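Local coordinates for 4'-phospho-dehydrooxetanocin synthase (Bacillus megaterium, PDB 5UL2), which catalyses the radical, oxidative ring contraction of dAMP to an oxetane aldehyde in oxetanocin A biosynthesis, using cobalamin, a [4Fe-4S] cluster and S-adenosylmethionine, at residues 136-141 and 304-309; 156-161 and 171-176; 185-190 and 576-581; 117-122 and 177-182; 55-60 and 75-80. All coordinates share one frame; numbering follows the deposited sequence.

Interaction 1: residues 136-141 and 304-309; sequences LNLSTG and ALTLET. With EDO (1,2-ethanediol), chain O.
Leu136 and Leu305 pair in parallel, their side chains lying alongside each other and pointing the same way, with Leu136 CB 3.7 Å from Leu305 CD2. Backbone bonds from Leu136 N to Ala304 O and from Thr306 N to Leu136 O stitch this short pairing together. Beyond it the 136-141 segment turns away, and Thr306 takes over. Its CB sits near Leu136 O, and the methyl CG2 lies beside that same carbonyl oxygen. The hydroxyl OG1, set between backbone N and carbonyl carbon (chi1 65°), faces the turn and accepts from Leu138 N at 2.7 Å; it also meets a water 2.8 Å away. Threonine suits the place because one branch packs while the other offers Leu138 N an acceptor where the strand pairing ends. That water donates to Ser139 OG, linking it to Thr306. Asn137 OD1 closes an Asx turn by accepting from Ser139 N at 3.0 Å, and takes Ser139 OG at 2.8 Å in its carbonyl plane, on a lone pair. Ser139 and Glu308, whose OG and OE1 lie 3.4 Å apart, both bind cobalamin. The chemistry implies that Asn137, the water and Thr306 probably position Ser139, and the contact places this cobalamin-binding serine of the Rossmann domain beside Glu308 of the radical SAM domain.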
# COMPACT_ATOMS: atom_id res chain seq x y z
N LEU A 136 -5.46 7.48 -1.67
CA LEU A 136 -5.19 8.28 -0.48
C LEU A 136 -5.00 7.33 0.70
O LEU A 136 -5.95 6.64 1.09
CB LEU A 136 -6.32 9.27 -0.22
CG LEU A 136 -6.03 10.44 0.72
CD1 LEU A 136 -5.03 11.40 0.09
CD2 LEU A 136 -7.31 11.16 1.10
N ASN A 137 -3.79 7.30 1.25
CA ASN A 137 -3.45 6.37 2.32
C ASN A 137 -4.03 6.85 3.64
O ASN A 137 -3.72 7.96 4.09
CB ASN A 137 -1.94 6.21 2.41
CG ASN A 137 -1.52 4.98 3.20
OD1 ASN A 137 -2.25 4.51 4.08
ND2 ASN A 137 -0.34 4.45 2.90
N LEU A 138 -4.85 6.01 4.28
CA LEU A 138 -5.51 6.35 5.54
C LEU A 138 -4.94 5.59 6.73
O LEU A 138 -5.52 5.66 7.82
CB LEU A 138 -7.01 6.10 5.43
CG LEU A 138 -7.80 6.84 4.35
CD1 LEU A 138 -9.25 6.38 4.32
CD2 LEU A 138 -7.72 8.34 4.57
N SER A 139 -3.83 4.87 6.56
CA SER A 139 -3.35 3.97 7.60
C SER A 139 -3.00 4.71 8.89
O SER A 139 -3.35 4.26 9.98
CB SER A 139 -2.14 3.18 7.09
OG SER A 139 -2.49 2.41 5.95
N THR A 140 -2.30 5.84 8.78
CA THR A 140 -1.95 6.62 9.96
C THR A 140 -3.18 7.09 10.74
O THR A 140 -3.08 7.36 11.94
CB THR A 140 -1.08 7.82 9.55
OG1 THR A 140 0.08 7.35 8.84
CG2 THR A 140 -0.62 8.62 10.76
N GLY A 141 -4.34 7.18 10.08
CA GLY A 141 -5.56 7.56 10.77
C GLY A 141 -6.08 6.52 11.74
O GLY A 141 -6.91 6.86 12.60
N ALA A 304 -8.87 6.27 -5.23
CA ALA A 304 -9.25 5.28 -4.24
C ALA A 304 -8.89 5.75 -2.84
O ALA A 304 -7.93 6.50 -2.63
CB ALA A 304 -8.58 3.93 -4.53
N LEU A 305 -9.68 5.31 -1.87
CA LEU A 305 -9.40 5.50 -0.46
C LEU A 305 -9.03 4.15 0.15
O LEU A 305 -9.67 3.14 -0.14
CB LEU A 305 -10.61 6.09 0.28
CG LEU A 305 -11.10 7.45 -0.22
CD1 LEU A 305 -12.28 7.95 0.60
CD2 LEU A 305 -9.97 8.48 -0.22
N THR A 306 -7.98 4.14 0.97
CA THR A 306 -7.43 2.89 1.46
C THR A 306 -8.09 2.46 2.76
O THR A 306 -8.45 3.29 3.60
CB THR A 306 -5.91 3.01 1.67
OG1 THR A 306 -5.64 3.95 2.71
CG2 THR A 306 -5.23 3.45 0.39
N LEU A 307 -8.25 1.15 2.92
CA LEU A 307 -8.66 0.55 4.18
C LEU A 307 -7.86 -0.72 4.38
O LEU A 307 -7.57 -1.44 3.42
CB LEU A 307 -10.16 0.24 4.20
CG LEU A 307 -10.65 -0.47 5.47
CD1 LEU A 307 -10.33 0.36 6.71
CD2 LEU A 307 -12.13 -0.80 5.40
N GLU A 308 -7.47 -0.97 5.63
CA GLU A 308 -6.87 -2.24 6.02
C GLU A 308 -7.94 -3.04 6.75
O GLU A 308 -8.32 -2.70 7.88
CB GLU A 308 -5.64 -2.02 6.91
CG GLU A 308 -4.34 -1.84 6.14
CD GLU A 308 -3.16 -1.58 7.05
OE1 GLU A 308 -3.10 -0.49 7.68
OE2 GLU A 308 -2.28 -2.46 7.16
N THR A 309 -8.44 -4.09 6.11
CA THR A 309 -9.39 -4.99 6.76
C THR A 309 -8.69 -6.03 7.61
O THR A 309 -9.36 -6.81 8.30
CB THR A 309 -10.28 -5.67 5.72
OG1 THR A 309 -9.54 -6.67 5.02
CG2 THR A 309 -10.80 -4.65 4.72
C1 EDO O . -4.69 11.12 7.81
O1 EDO O . -6.02 10.62 8.01
C2 EDO O . -3.67 10.04 8.16
O2 EDO O . -3.76 8.97 7.22
O HOH W 1 -4.84 2.50 4.92

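Interaction 2: residues 156-161 and 171-176. With EDO (1,2-ethanediol), chain O.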
# COMPACT_ATOMS: atom_id res chain seq x y z
N GLU A 156 -3.74 15.39 16.62
CA GLU A 156 -3.71 16.20 15.42
C GLU A 156 -2.97 15.44 14.33
O GLU A 156 -1.93 14.83 14.58
CB GLU A 156 -3.03 17.54 15.69
CG GLU A 156 -2.64 18.33 14.46
CD GLU A 156 -2.07 19.70 14.81
OE1 GLU A 156 -2.74 20.71 14.51
OE2 GLU A 156 -0.96 19.75 15.39
N LEU A 157 -3.53 15.46 13.12
CA LEU A 157 -2.95 14.76 11.98
C LEU A 157 -2.37 15.76 10.99
O LEU A 157 -3.07 16.69 10.56
CB LEU A 157 -3.99 13.88 11.29
CG LEU A 157 -4.52 12.70 12.11
CD1 LEU A 157 -5.80 12.17 11.52
CD2 LEU A 157 -3.47 11.60 12.18
N ILE A 158 -1.11 15.58 10.64
CA ILE A 158 -0.46 16.31 9.56
C ILE A 158 -0.04 15.28 8.52
O ILE A 158 0.82 14.43 8.79
CB ILE A 158 0.75 17.13 10.04
CG1 ILE A 158 0.35 18.05 11.20
CG2 ILE A 158 1.33 17.94 8.90
CD1 ILE A 158 1.51 18.82 11.77
N ASP A 159 -0.65 15.33 7.34
CA ASP A 159 -0.38 14.37 6.28
C ASP A 159 0.15 15.13 5.07
O ASP A 159 -0.49 16.06 4.58
CB ASP A 159 -1.65 13.60 5.92
CG ASP A 159 -1.36 12.30 5.20
OD1 ASP A 159 -0.54 12.30 4.26
OD2 ASP A 159 -1.95 11.26 5.58
N MSE A 160 1.32 14.72 4.59
CA MSE A 160 1.96 15.42 3.49
C MSE A 160 1.35 15.06 2.13
O MSE A 160 1.73 15.63 1.11
CB MSE A 160 3.47 15.14 3.49
CG MSE A 160 4.15 15.55 4.79
SE MSE A 160 6.09 15.55 4.69
CE MSE A 160 6.35 17.12 3.56
N GLN A 161 0.40 14.12 2.14
CA GLN A 161 -0.31 13.79 0.91
C GLN A 161 -1.08 14.98 0.35
O GLN A 161 -1.30 15.06 -0.86
CB GLN A 161 -1.27 12.62 1.15
CG GLN A 161 -0.57 11.26 1.22
CD GLN A 161 -1.53 10.15 1.60
OE1 GLN A 161 -1.98 9.39 0.75
NE2 GLN A 161 -1.84 10.07 2.89
N LYS A 171 5.92 24.91 11.61
CA LYS A 171 5.10 25.96 12.21
C LYS A 171 3.93 25.36 12.98
O LYS A 171 3.58 25.84 14.07
CB LYS A 171 4.60 26.92 11.13
CG LYS A 171 3.69 28.01 11.67
CD LYS A 171 3.44 29.10 10.63
CE LYS A 171 2.64 30.25 11.23
NZ LYS A 171 2.48 31.38 10.27
N ASN A 172 3.31 24.32 12.43
CA ASN A 172 2.20 23.66 13.11
C ASN A 172 2.65 23.08 14.45
O ASN A 172 1.97 23.25 15.47
CB ASN A 172 1.61 22.57 12.21
CG ASN A 172 0.26 22.07 12.69
OD1 ASN A 172 0.05 21.85 13.88
ND2 ASN A 172 -0.65 21.88 11.75
N LEU A 173 3.80 22.40 14.46
CA LEU A 173 4.29 21.78 15.69
C LEU A 173 4.59 22.82 16.75
O LEU A 173 4.22 22.67 17.92
CB LEU A 173 5.54 20.95 15.38
CG LEU A 173 5.32 19.69 14.54
CD1 LEU A 173 6.63 18.98 14.26
CD2 LEU A 173 4.36 18.77 15.26
N LEU A 174 5.28 23.90 16.37
CA LEU A 174 5.61 24.95 17.33
C LEU A 174 4.36 25.62 17.87
O LEU A 174 4.30 26.00 19.04
CB LEU A 174 6.54 25.98 16.69
CG LEU A 174 7.94 25.48 16.36
CD1 LEU A 174 8.73 26.53 15.59
CD2 LEU A 174 8.67 25.09 17.64
N ASP A 175 3.34 25.76 17.02
CA ASP A 175 2.10 26.40 17.46
C ASP A 175 1.31 25.49 18.39
O ASP A 175 0.76 25.95 19.40
CB ASP A 175 1.25 26.78 16.24
CG ASP A 175 0.09 27.69 16.60
OD1 ASP A 175 0.03 28.15 17.76
OD2 ASP A 175 -0.76 27.94 15.72
N SER A 176 1.24 24.19 18.09
CA SER A 176 0.44 23.27 18.89
C SER A 176 1.17 22.76 20.13
O SER A 176 0.51 22.40 21.11
CB SER A 176 -0.01 22.08 18.03
OG SER A 176 1.10 21.31 17.60
C1 EDO O . -4.69 11.12 7.81
O1 EDO O . -6.02 10.62 8.01
C2 EDO O . -3.67 10.04 8.16
O2 EDO O . -3.76 8.97 7.22
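Glu156 on strand 154-159 and Asn172 on helix 166-176 reach for each other from opposite directions. The glutamate runs extended, with CG anti to its backbone nitrogen (chi1 166°), which carries the carboxylate across to the helix; Asn172 takes the same kind of first torsion and brings its amide back to meet it. The carboxylate and amide planes are turned 78° apart, so they do not stack. Behind this polar pair Ile158 extends its longer branch, and its CD1 tip presses on the amide group at Asn172 CG, 3.6 Å away, and grazes Leu173 CD2 at 4.5 Å. Isoleucine suits the buried strand position, while the polar residues are partly exposed. Ser176 folds its hydroxyl back on its own helix, where OG gives its proton to Asn172 O at 3.0 Å; the same OG is in contact with Glu156 OE2 at 3.4 Å. OE2 has a weak hydrogen bond with Thr121 OG1 on the next strand. The axes of 156-159 and 171-176 run nearly antiparallel, at 169° and 10.9 Å apart, as in the beta-alpha-beta crossover of a Rossmann fold. Chemically, the carboxylate lies among neutral polar groups of helix and neighbouring strand, which may temper its charge, while Ile158 supplies the apolar part.

Interaction 3: residues 185-190 and 576-581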
# COMPACT_ATOMS: atom_id res chain seq x y z
N VAL A 185 7.09 6.99 8.68
CA VAL A 185 8.02 7.05 7.55
C VAL A 185 7.63 5.96 6.57
O VAL A 185 7.85 4.77 6.82
CB VAL A 185 9.47 6.90 8.01
CG1 VAL A 185 10.41 7.00 6.82
CG2 VAL A 185 9.81 7.95 9.06
N ASN A 186 7.04 6.35 5.45
CA ASN A 186 6.72 5.39 4.41
C ASN A 186 7.97 5.10 3.58
O ASN A 186 9.03 5.70 3.77
CB ASN A 186 5.57 5.91 3.54
CG ASN A 186 4.85 4.80 2.80
OD1 ASN A 186 4.97 3.62 3.15
ND2 ASN A 186 4.11 5.16 1.76
N PHE A 187 7.84 4.16 2.64
CA PHE A 187 8.99 3.71 1.87
C PHE A 187 9.56 4.85 1.04
O PHE A 187 8.84 5.54 0.30
CB PHE A 187 8.58 2.55 0.96
CG PHE A 187 9.75 1.82 0.35
CD1 PHE A 187 10.67 1.16 1.15
CD2 PHE A 187 9.91 1.80 -1.02
CE1 PHE A 187 11.74 0.49 0.60
CE2 PHE A 187 10.98 1.13 -1.58
CZ PHE A 187 11.89 0.47 -0.77
N GLY A 188 10.87 5.06 1.16
CA GLY A 188 11.55 6.09 0.40
C GLY A 188 11.47 7.49 0.97
O GLY A 188 11.84 8.44 0.28
N GLN A 189 10.99 7.64 2.20
CA GLN A 189 10.87 8.95 2.83
C GLN A 189 11.84 9.12 4.00
O GLN A 189 11.68 10.04 4.81
CB GLN A 189 9.43 9.19 3.29
CG GLN A 189 8.38 8.95 2.21
CD GLN A 189 8.56 9.86 1.00
OE1 GLN A 189 9.18 10.92 1.08
NE2 GLN A 189 8.00 9.45 -0.13
N LYS A 190 12.85 8.25 4.09
CA LYS A 190 13.78 8.30 5.21
C LYS A 190 14.62 9.57 5.19
O LYS A 190 14.88 10.17 6.24
CB LYS A 190 14.67 7.05 5.19
CG LYS A 190 15.65 6.93 6.35
CD LYS A 190 16.15 5.50 6.48
CE LYS A 190 17.29 5.38 7.47
NZ LYS A 190 18.56 5.94 6.94
N MSE A 576 21.05 4.94 2.05
CA MSE A 576 20.66 5.50 3.34
C MSE A 576 19.20 5.94 3.37
O MSE A 576 18.61 6.07 4.44
CB MSE A 576 21.57 6.68 3.69
CG MSE A 576 23.01 6.29 3.95
SE MSE A 576 24.18 7.81 4.31
CE MSE A 576 25.84 6.85 4.65
N ASN A 577 18.62 6.16 2.19
CA ASN A 577 17.23 6.58 2.10
C ASN A 577 16.26 5.42 1.92
O ASN A 577 15.11 5.50 2.37
CB ASN A 577 17.05 7.56 0.93
CG ASN A 577 15.61 8.01 0.76
OD1 ASN A 577 14.88 8.17 1.73
ND2 ASN A 577 15.20 8.23 -0.49
N MSE A 578 16.71 4.33 1.31
CA MSE A 578 15.80 3.27 0.90
C MSE A 578 16.12 1.94 1.58
O MSE A 578 15.25 1.10 1.76
CB MSE A 578 15.85 3.12 -0.62
CG MSE A 578 14.82 2.19 -1.21
SE MSE A 578 14.50 2.62 -3.09
CE MSE A 578 13.77 0.91 -3.68
N GLY A 579 17.39 1.77 1.96
CA GLY A 579 17.81 0.52 2.56
C GLY A 579 18.17 -0.56 1.56
O GLY A 579 18.11 -1.74 1.90
N ARG A 580 18.55 -0.18 0.35
CA ARG A 580 18.81 -1.12 -0.73
C ARG A 580 20.31 -1.34 -0.88
O ARG A 580 21.08 -0.38 -0.92
CB ARG A 580 18.21 -0.61 -2.04
CG ARG A 580 18.40 -1.54 -3.23
CD ARG A 580 17.97 -0.85 -4.51
NE ARG A 580 18.70 0.40 -4.71
CZ ARG A 580 18.46 1.25 -5.69
NH1 ARG A 580 17.51 1.00 -6.57
NH2 ARG A 580 19.18 2.36 -5.79
N TYR A 581 20.72 -2.60 -0.94
CA TYR A 581 22.10 -2.93 -1.23
C TYR A 581 22.40 -2.76 -2.71
O TYR A 581 21.53 -2.94 -3.57
CB TYR A 581 22.42 -4.37 -0.82
CG TYR A 581 22.30 -4.66 0.66
CD1 TYR A 581 23.28 -4.24 1.55
CD2 TYR A 581 21.23 -5.40 1.15
CE1 TYR A 581 23.18 -4.52 2.90
CE2 TYR A 581 21.13 -5.68 2.50
CZ TYR A 581 22.10 -5.24 3.37
OH TYR A 581 22.00 -5.52 4.71
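Gly188 and Met578 bring their backbones to within 5.1 Å of each other, CA to CA, where a type II turn from Asn186 to Gln189 meets the 576-581 loop; Gly188 occupies the turn's third position with a positive phi of 82°, a conformation easy for glycine. Just before it, Phe187 offers its ring to selenomethionine Met578. The extended Met578 chain crosses the ring's outer end obliquely, with CG 3.4 Å and CE 3.5 Å from Phe187 CZ. The selenium stands 4.9 Å from the ring centroid, 51° off its normal, an oblique Met-aromatic contact in which a pliable chain fits a flat ring. Asn577 works with both ends of its amide: OD1 accepts from the backbone N of Lys191, while ND2 makes a weak bond to Gly188 O at 3.5 Å. Lys190 lays its methylenes along Met576 O and bends at its end (chi4 -73°) to give NZ to that oxygen, although the modelled length of 2.5 Å is doubtful. The turn joins strand 180-185 to helix 190-205; helix 224-228 touches Lys190, and Met578 rests on Glu545, which binds S-adenosylmethionine, so the cobalamin domain here meets the loop between helices 551-563 and 588-617.

Interaction 4: residues 117-122 and 177-182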
# COMPACT_ATOMS: atom_id res chain seq x y z
N LEU A 117 -6.46 15.89 28.74
CA LEU A 117 -5.82 14.87 27.91
C LEU A 117 -4.48 15.36 27.38
O LEU A 117 -4.29 16.56 27.14
CB LEU A 117 -6.72 14.49 26.75
CG LEU A 117 -8.11 13.95 27.11
CD1 LEU A 117 -8.89 13.60 25.85
CD2 LEU A 117 -7.99 12.74 28.01
N PRO A 118 -3.52 14.46 27.18
CA PRO A 118 -2.28 14.83 26.50
C PRO A 118 -2.54 15.09 25.02
O PRO A 118 -3.58 14.75 24.47
CB PRO A 118 -1.37 13.61 26.70
CG PRO A 118 -2.04 12.79 27.77
CD PRO A 118 -3.50 13.06 27.63
N THR A 119 -1.56 15.71 24.38
CA THR A 119 -1.65 16.07 22.97
C THR A 119 -0.64 15.28 22.16
O THR A 119 0.53 15.19 22.54
CB THR A 119 -1.44 17.58 22.77
OG1 THR A 119 -0.17 17.96 23.32
CG2 THR A 119 -2.55 18.36 23.47
N VAL A 120 -1.11 14.71 21.06
CA VAL A 120 -0.28 13.94 20.14
C VAL A 120 -0.43 14.55 18.76
O VAL A 120 -1.55 14.88 18.34
CB VAL A 120 -0.68 12.45 20.13
CG1 VAL A 120 0.13 11.68 19.11
CG2 VAL A 120 -0.50 11.84 21.52
N THR A 121 0.69 14.72 18.06
CA THR A 121 0.67 15.14 16.66
C THR A 121 1.32 14.04 15.83
O THR A 121 2.47 13.67 16.07
CB THR A 121 1.40 16.47 16.45
OG1 THR A 121 0.76 17.49 17.23
CG2 THR A 121 1.34 16.85 14.98
N LEU A 122 0.57 13.52 14.87
CA LEU A 122 1.05 12.49 13.96
C LEU A 122 1.36 13.12 12.61
O LEU A 122 0.51 13.82 12.04
CB LEU A 122 0.03 11.37 13.81
CG LEU A 122 -0.36 10.69 15.13
CD1 LEU A 122 -1.33 9.55 14.89
CD2 LEU A 122 0.89 10.20 15.85
N GLN A 177 2.50 22.74 20.12
CA GLN A 177 3.29 22.31 21.26
C GLN A 177 2.85 20.94 21.80
O GLN A 177 2.46 20.83 22.97
CB GLN A 177 3.25 23.36 22.36
CG GLN A 177 3.81 24.71 21.97
CD GLN A 177 5.33 24.72 21.97
OE1 GLN A 177 5.97 24.24 22.91
NE2 GLN A 177 5.91 25.27 20.91
N PRO A 178 2.89 19.89 20.99
CA PRO A 178 2.36 18.60 21.44
C PRO A 178 3.30 17.92 22.42
O PRO A 178 4.51 18.13 22.41
CB PRO A 178 2.25 17.80 20.13
CG PRO A 178 3.31 18.37 19.27
CD PRO A 178 3.43 19.83 19.62
N ASP A 179 2.70 17.09 23.28
CA ASP A 179 3.50 16.29 24.21
C ASP A 179 4.27 15.21 23.47
O ASP A 179 5.41 14.89 23.84
CB ASP A 179 2.60 15.68 25.28
CG ASP A 179 1.84 16.72 26.08
OD1 ASP A 179 2.45 17.73 26.47
OD2 ASP A 179 0.63 16.53 26.31
N ILE A 180 3.67 14.64 22.43
CA ILE A 180 4.26 13.55 21.66
C ILE A 180 4.14 13.89 20.18
O ILE A 180 3.08 14.34 19.73
CB ILE A 180 3.56 12.20 21.95
CG1 ILE A 180 3.64 11.86 23.44
CG2 ILE A 180 4.17 11.09 21.11
CD1 ILE A 180 2.91 10.58 23.81
N ILE A 181 5.22 13.69 19.44
CA ILE A 181 5.22 13.81 17.99
C ILE A 181 5.53 12.45 17.40
O ILE A 181 6.55 11.84 17.74
CB ILE A 181 6.23 14.86 17.49
CG1 ILE A 181 5.88 16.24 18.02
CG2 ILE A 181 6.28 14.86 15.97
CD1 ILE A 181 6.84 17.33 17.58
N GLY A 182 4.64 11.96 16.54
CA GLY A 182 4.85 10.68 15.88
C GLY A 182 5.10 10.83 14.39
O GLY A 182 4.26 11.38 13.67
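Thr119 and Asp179 interlock at the mouth of two parallel strands, 119-122 and 180-182. The threonine hydroxyl stands between its backbone nitrogen and carbonyl carbon (chi1 57°), which turns it toward the other segment, where OG1 accepts from Asp179 N at 3.0 Å. Asp179 answers through its side chain: OD2 takes Thr119 N at 3.0 Å, the donor lying above the carboxylate plane, and has a weak bond from OG1. An aspartate suits this point because the strand pairing has only just begun, and its carboxylate supplies the acceptor that a neighbouring strand would otherwise give. From here the ladder is regular, with Ile180 N bonded to Thr119 O, Thr121 N to Ile180 O and Gly182 N to Thr121 O. These are two of the parallel strands at the heart of the cobalamin-binding Rossmann domain, with strand 154-159 on the far side of 119-125. Thr121 lies on the face met by helix 166-176; its OG1 rests on the Pro178 ring, 3.3 Å from CB and 3.4 Å from CG, and has Glu156 as a weak polar partner. On the other face Ile180 lies beside Val120, pointing the same way, with Val120 CG2 4.1 Å from Ile180 CB. Both are beta-branched and fit a buried strand, and Ile180 packs against Leu248 of helix 242-252. Farther along that face Leu122 leans its CD2 over Gly182, whose bare CA is 4.0 Å away.

Interaction 5: residues 55-60 and 75-80. With EDO (1,2-ethanediol), chain K.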
# COMPACT_ATOMS: atom_id res chain seq x y z
N GLU A 55 -14.79 8.54 18.84
CA GLU A 55 -14.86 8.61 17.39
C GLU A 55 -16.10 7.86 16.91
O GLU A 55 -16.61 6.97 17.59
CB GLU A 55 -13.59 8.05 16.74
CG GLU A 55 -13.21 6.64 17.19
CD GLU A 55 -14.09 5.57 16.56
OE1 GLU A 55 -14.41 5.71 15.36
OE2 GLU A 55 -14.47 4.62 17.27
N THR A 56 -16.56 8.24 15.71
CA THR A 56 -17.76 7.70 15.06
C THR A 56 -18.86 7.33 16.04
O THR A 56 -19.56 8.21 16.56
CB THR A 56 -17.40 6.49 14.19
OG1 THR A 56 -16.84 5.45 15.00
CG2 THR A 56 -16.40 6.89 13.11
N ASP A 57 -19.04 6.03 16.30
CA ASP A 57 -20.18 5.54 17.07
C ASP A 57 -19.94 5.57 18.58
O ASP A 57 -20.72 4.96 19.33
CB ASP A 57 -20.54 4.12 16.63
CG ASP A 57 -19.39 3.15 16.74
OD1 ASP A 57 -18.27 3.58 17.09
OD2 ASP A 57 -19.60 1.95 16.48
N ASN A 58 -18.89 6.24 19.06
CA ASN A 58 -18.71 6.41 20.49
C ASN A 58 -18.26 7.83 20.83
O ASN A 58 -17.77 8.07 21.94
CB ASN A 58 -17.71 5.39 21.06
CG ASN A 58 -16.35 5.47 20.40
OD1 ASN A 58 -15.54 6.34 20.70
ND2 ASN A 58 -16.08 4.53 19.49
N THR A 59 -18.42 8.77 19.90
CA THR A 59 -18.01 10.15 20.13
C THR A 59 -18.72 10.71 21.36
O THR A 59 -19.93 10.53 21.53
CB THR A 59 -18.31 11.00 18.90
OG1 THR A 59 -17.69 10.41 17.76
CG2 THR A 59 -17.79 12.41 19.08
N THR A 60 -17.95 11.38 22.21
CA THR A 60 -18.42 11.81 23.52
C THR A 60 -18.10 13.28 23.72
O THR A 60 -16.99 13.73 23.41
CB THR A 60 -17.78 10.97 24.63
OG1 THR A 60 -18.00 9.58 24.38
CG2 THR A 60 -18.35 11.33 26.00
N PRO A 75 -24.33 10.15 22.65
CA PRO A 75 -25.56 9.81 21.91
C PRO A 75 -25.50 8.48 21.17
O PRO A 75 -26.56 7.92 20.86
CB PRO A 75 -25.70 10.98 20.93
CG PRO A 75 -24.30 11.46 20.73
CD PRO A 75 -23.62 11.29 22.06
N ASN A 76 -24.31 7.95 20.89
CA ASN A 76 -24.17 6.76 20.07
C ASN A 76 -23.79 5.50 20.85
O ASN A 76 -23.87 4.41 20.29
CB ASN A 76 -23.13 6.99 18.97
CG ASN A 76 -23.48 8.15 18.07
OD1 ASN A 76 -24.63 8.34 17.69
ND2 ASN A 76 -22.47 8.94 17.72
N ARG A 77 -23.38 5.62 22.11
CA ARG A 77 -22.98 4.44 22.86
C ARG A 77 -23.28 4.63 24.34
O ARG A 77 -23.28 5.75 24.86
CB ARG A 77 -21.49 4.12 22.66
CG ARG A 77 -21.10 2.71 23.10
CD ARG A 77 -19.60 2.49 23.13
NE ARG A 77 -19.02 2.37 21.79
CZ ARG A 77 -18.92 1.22 21.13
NH1 ARG A 77 -19.36 0.09 21.66
NH2 ARG A 77 -18.37 1.21 19.92
N ASP A 78 -23.54 3.50 25.00
CA ASP A 78 -23.78 3.47 26.44
C ASP A 78 -22.58 4.05 27.19
O ASP A 78 -21.45 3.58 27.04
CB ASP A 78 -24.04 2.02 26.87
CG ASP A 78 -24.40 1.89 28.34
OD1 ASP A 78 -24.52 2.91 29.05
OD2 ASP A 78 -24.57 0.73 28.78
N LEU A 79 -22.84 5.08 28.01
CA LEU A 79 -21.77 5.71 28.79
C LEU A 79 -21.06 4.71 29.69
O LEU A 79 -19.89 4.92 30.03
CB LEU A 79 -22.32 6.86 29.63
CG LEU A 79 -22.15 8.26 29.07
CD1 LEU A 79 -22.62 9.29 30.09
CD2 LEU A 79 -20.71 8.50 28.67
N ARG A 80 -21.74 3.64 30.10
CA ARG A 80 -21.10 2.66 30.96
C ARG A 80 -19.89 2.01 30.30
O ARG A 80 -19.02 1.49 31.00
CB ARG A 80 -22.12 1.60 31.37
CG ARG A 80 -23.31 2.16 32.14
CD ARG A 80 -24.30 1.06 32.50
NE ARG A 80 -24.76 0.35 31.31
CZ ARG A 80 -25.50 -0.76 31.34
NH1 ARG A 80 -25.87 -1.28 32.50
NH2 ARG A 80 -25.85 -1.34 30.20
C1 EDO K . -25.79 -5.87 31.08
O1 EDO K . -25.80 -5.10 29.88
C2 EDO K . -25.47 -4.96 32.26
O2 EDO K . -26.52 -4.00 32.42
O HOH W 2 -21.70 8.38 21.58
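Asp57 and Asn76 meet where Asn76 CB lies beside Asp57 O and the side chain reaches on so that ND2 makes a weak bond to Thr56 O. The closer part of the contact lies around the buried Asn58 and Thr59. There a water ties the backbones together, donating to Thr59 O at 2.8 Å and accepting from Asn76 N at 2.7 Å. The 55-60 turn has its own bracing, for Asn58 takes Glu55 N on OD1 and sends ND2 to Glu55 OE2 at 2.7 Å; asparagine, donor and acceptor in one group, suits that double role. Asn58 CB also touches the guanidinium of Arg77 at its edge, 3.4 Å from NE. The looser side begins at the tip of this arginine. Bent at chi3 (-74°), it brings NH2 to a long salt bridge of 3.7 Å with Asp57 OD1, the carboxylate and guanidinium planes turned 78° apart, whereas its stronger partner is Glu81 through NH1. The two loops occupy the same end of the antiparallel N-terminal sheet, one leading into strand 60-64 and the other leaving strand 69-73; helix 7-21 touches Thr59, Pro75 and Asn76, while Lys149 of helix 140-149 packs on Glu55 and Asn58.

Overall arrangement
Interaction 1 is the buried one, closest to the chain's centre, and joins the cobalamin and radical SAM domains; interactions 2, 4 and 5 are partly buried. Interactions 2 and 4 belong to one Rossmann sheet: strands 154-159 and 119-125 are neighbours, helix 166-176 leads on to strand 180-185, and their centres lie 10 Å apart. Interaction 4 is a backbone ladder, interaction 2 side-chain packing of a helix on it; Gln161 of interaction 2 probably bonds Asn137 of interaction 1. Interaction 3 continues the strand of interaction 4 out to a surface contact with a distant loop, mixing aromatic and amide chemistry. Interaction 5, away from the annotated sites, relies on a bridging water, a weak bond and a long salt bridge.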